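Local coordinates for A223 penton protein C-terminal domain-containing protein (Sulfolobus turreted icosahedral virus 1, PDB 6BO3) that is a turret protein of the virus and probably builds the turrets at the fivefold vertices (pentons) of the icosahedral capsid, at residues Q54-V59 with E100-N105. The protein carries 1 engineered substitution. Sequence-based numbering, arbitrary orientation.
Sequences QAVIDV and EYDPSN
Ala55 sets its CB obliquely against the Tyr101 ring, 4.1 Å from CE1, just before the chain enters strand 57-62. At Val56 the Asn105 amide supplements the backbone pairing, bonding both polar groups of the residue: OD1 accepts from Val56 N through an in-plane lone pair (2.9 Å) while ND2 donates to Val56 O. The second bond is nearly straight, at 169°, and lies almost exactly in the amide plane; together the two bonds fix the amide's rotation. ND2 also sits over the centre of a Tyr101 face and donates to Asp102 O. Val56 O is gripped twice, since Asp102 N reaches it as well, at 3.2 Å. Ile57 forms a non-hydrogen-bonded antiparallel pair with Tyr101, and its side chain leads away from 100-105 to pack on Leu49 of strand 44-53, in the other sheet. Asp58 and Glu100 make the hydrogen-bonded pair, Asp58 N meeting Glu100 O at 2.8 Å. Asp58 also crosses the Asp102 carboxylate, OD2 to OD1 2.8 Å, the two planes 79° apart. Asp102 OD2 accepts from Ser104 N in an Asx turn within a type I turn, where the central strands 96-101 and 57-62 of a four-stranded antiparallel sheet part at one end of the beta sandwich.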
loop_
_atom_site.group_PDB
_atom_site.type_symbol
_atom_site.label_atom_id
_atom_site.label_comp_id
_atom_site.label_asym_id
_atom_site.label_seq_id
_atom_site.Cartn_x
_atom_site.Cartn_y
_atom_site.Cartn_z
ATOM N N GLN A 54 4.469 0.471 14.882
ATOM C CA GLN A 54 4.933 -0.731 15.574
ATOM C C GLN A 54 4.194 -1.057 16.871
ATOM O O GLN A 54 4.489 -2.075 17.490
ATOM C CB GLN A 54 6.429 -0.598 15.888
ATOM C CG GLN A 54 7.325 -0.575 14.661
ATOM C CD GLN A 54 7.166 0.694 13.833
ATOM O OE1 GLN A 54 7.182 1.809 14.369
ATOM N NE2 GLN A 54 7.014 0.531 12.519
ATOM N N ALA A 55 3.281 -0.194 17.306
ATOM C CA ALA A 55 2.558 -0.433 18.549
ATOM C C ALA A 55 1.356 -1.285 18.256
ATOM O O ALA A 55 0.586 -0.968 17.367
ATOM C CB ALA A 55 2.105 0.866 19.185
ATOM N N VAL A 56 1.196 -2.354 19.021
ATOM C CA VAL A 56 -0.064 -3.087 19.043
ATOM C C VAL A 56 -1.096 -2.190 19.706
ATOM O O VAL A 56 -0.799 -1.551 20.723
ATOM C CB VAL A 56 0.058 -4.371 19.856
ATOM C CG1 VAL A 56 -1.298 -5.058 19.995
ATOM C CG2 VAL A 56 1.072 -5.300 19.215
ATOM N N ILE A 57 -2.296 -2.143 19.138
ATOM C CA ILE A 57 -3.352 -1.297 19.661
ATOM C C ILE A 57 -4.626 -2.101 19.870
ATOM O O ILE A 57 -4.872 -3.127 19.185
ATOM C CB ILE A 57 -3.653 -0.044 18.780
ATOM C CG1 ILE A 57 -3.993 -0.406 17.326
ATOM C CG2 ILE A 57 -2.487 0.942 18.776
ATOM C CD1 ILE A 57 -4.554 0.762 16.535
ATOM N N ASP A 58 -5.393 -1.650 20.855
ATOM C CA ASP A 58 -6.708 -2.216 21.162
ATOM C C ASP A 58 -7.802 -1.252 20.763
ATOM O O ASP A 58 -7.799 -0.072 21.158
ATOM C CB ASP A 58 -6.832 -2.568 22.639
ATOM C CG ASP A 58 -5.708 -3.454 23.119
ATOM O OD1 ASP A 58 -5.423 -4.486 22.465
ATOM O OD2 ASP A 58 -5.105 -3.105 24.157
ATOM N N VAL A 59 -8.758 -1.760 19.990
ATOM C CA VAL A 59 -9.802 -0.928 19.400
ATOM C C VAL A 59 -11.147 -1.373 19.970
ATOM O O VAL A 59 -11.579 -2.497 19.714
ATOM C CB VAL A 59 -9.820 -1.018 17.856
ATOM C CG1 VAL A 59 -10.900 -0.132 17.258
ATOM C CG2 VAL A 59 -8.471 -0.643 17.252
ATOM N N GLU A 100 -6.595 2.220 22.209
ATOM C CA GLU A 100 -5.681 2.177 23.356
ATOM C C GLU A 100 -4.357 1.483 23.008
ATOM O O GLU A 100 -4.351 0.426 22.369
ATOM C CB GLU A 100 -6.305 1.426 24.547
ATOM C CG GLU A 100 -7.678 1.906 25.021
ATOM C CD GLU A 100 -8.439 0.839 25.812
ATOM O OE1 GLU A 100 -7.803 -0.081 26.369
ATOM O OE2 GLU A 100 -9.684 0.914 25.887
ATOM N N TYR A 101 -3.251 2.072 23.467
ATOM C CA TYR A 101 -1.932 1.413 23.494
ATOM C C TYR A 101 -2.056 0.131 24.291
ATOM O O TYR A 101 -2.422 0.157 25.473
ATOM C CB TYR A 101 -0.901 2.336 24.161
ATOM C CG TYR A 101 0.557 1.871 24.213
ATOM C CD1 TYR A 101 1.380 1.969 23.094
ATOM C CD2 TYR A 101 1.126 1.405 25.398
ATOM C CE1 TYR A 101 2.717 1.588 23.148
ATOM C CE2 TYR A 101 2.467 1.020 25.457
ATOM C CZ TYR A 101 3.260 1.124 24.332
ATOM O OH TYR A 101 4.597 0.747 24.362
ATOM N N ASP A 102 -1.764 -1.007 23.675
ATOM C CA ASP A 102 -1.836 -2.251 24.441
ATOM C C ASP A 102 -0.710 -2.319 25.493
ATOM O O ASP A 102 0.455 -2.042 25.175
ATOM C CB ASP A 102 -1.812 -3.490 23.552
ATOM C CG ASP A 102 -2.064 -4.747 24.343
ATOM O OD1 ASP A 102 -3.239 -5.096 24.561
ATOM O OD2 ASP A 102 -1.088 -5.364 24.792
ATOM N N PRO A 103 -1.057 -2.685 26.747
ATOM C CA PRO A 103 -0.060 -2.732 27.822
ATOM C C PRO A 103 1.079 -3.749 27.605
ATOM O O PRO A 103 2.140 -3.599 28.197
ATOM C CB PRO A 103 -0.890 -3.091 29.066
ATOM C CG PRO A 103 -2.188 -3.621 28.552
ATOM C CD PRO A 103 -2.424 -2.916 27.261
ATOM N N SER A 104 0.867 -4.751 26.756
ATOM C CA SER A 104 1.884 -5.766 26.488
ATOM C C SER A 104 2.972 -5.286 25.529
ATOM O O SER A 104 3.900 -6.021 25.258
ATOM C CB SER A 104 1.245 -7.035 25.910
ATOM O OG SER A 104 0.847 -6.842 24.557
ATOM N N ASN A 105 2.863 -4.073 25.003
ATOM C CA ASN A 105 3.875 -3.574 24.076
ATOM C C ASN A 105 5.281 -3.528 24.657
ATOM O O ASN A 105 5.466 -3.262 25.847
ATOM C CB ASN A 105 3.507 -2.186 23.566
ATOM C CG ASN A 105 2.534 -2.248 22.415
ATOM O OD1 ASN A 105 2.853 -2.795 21.359
ATOM N ND2 ASN A 105 1.335 -1.716 22.617
#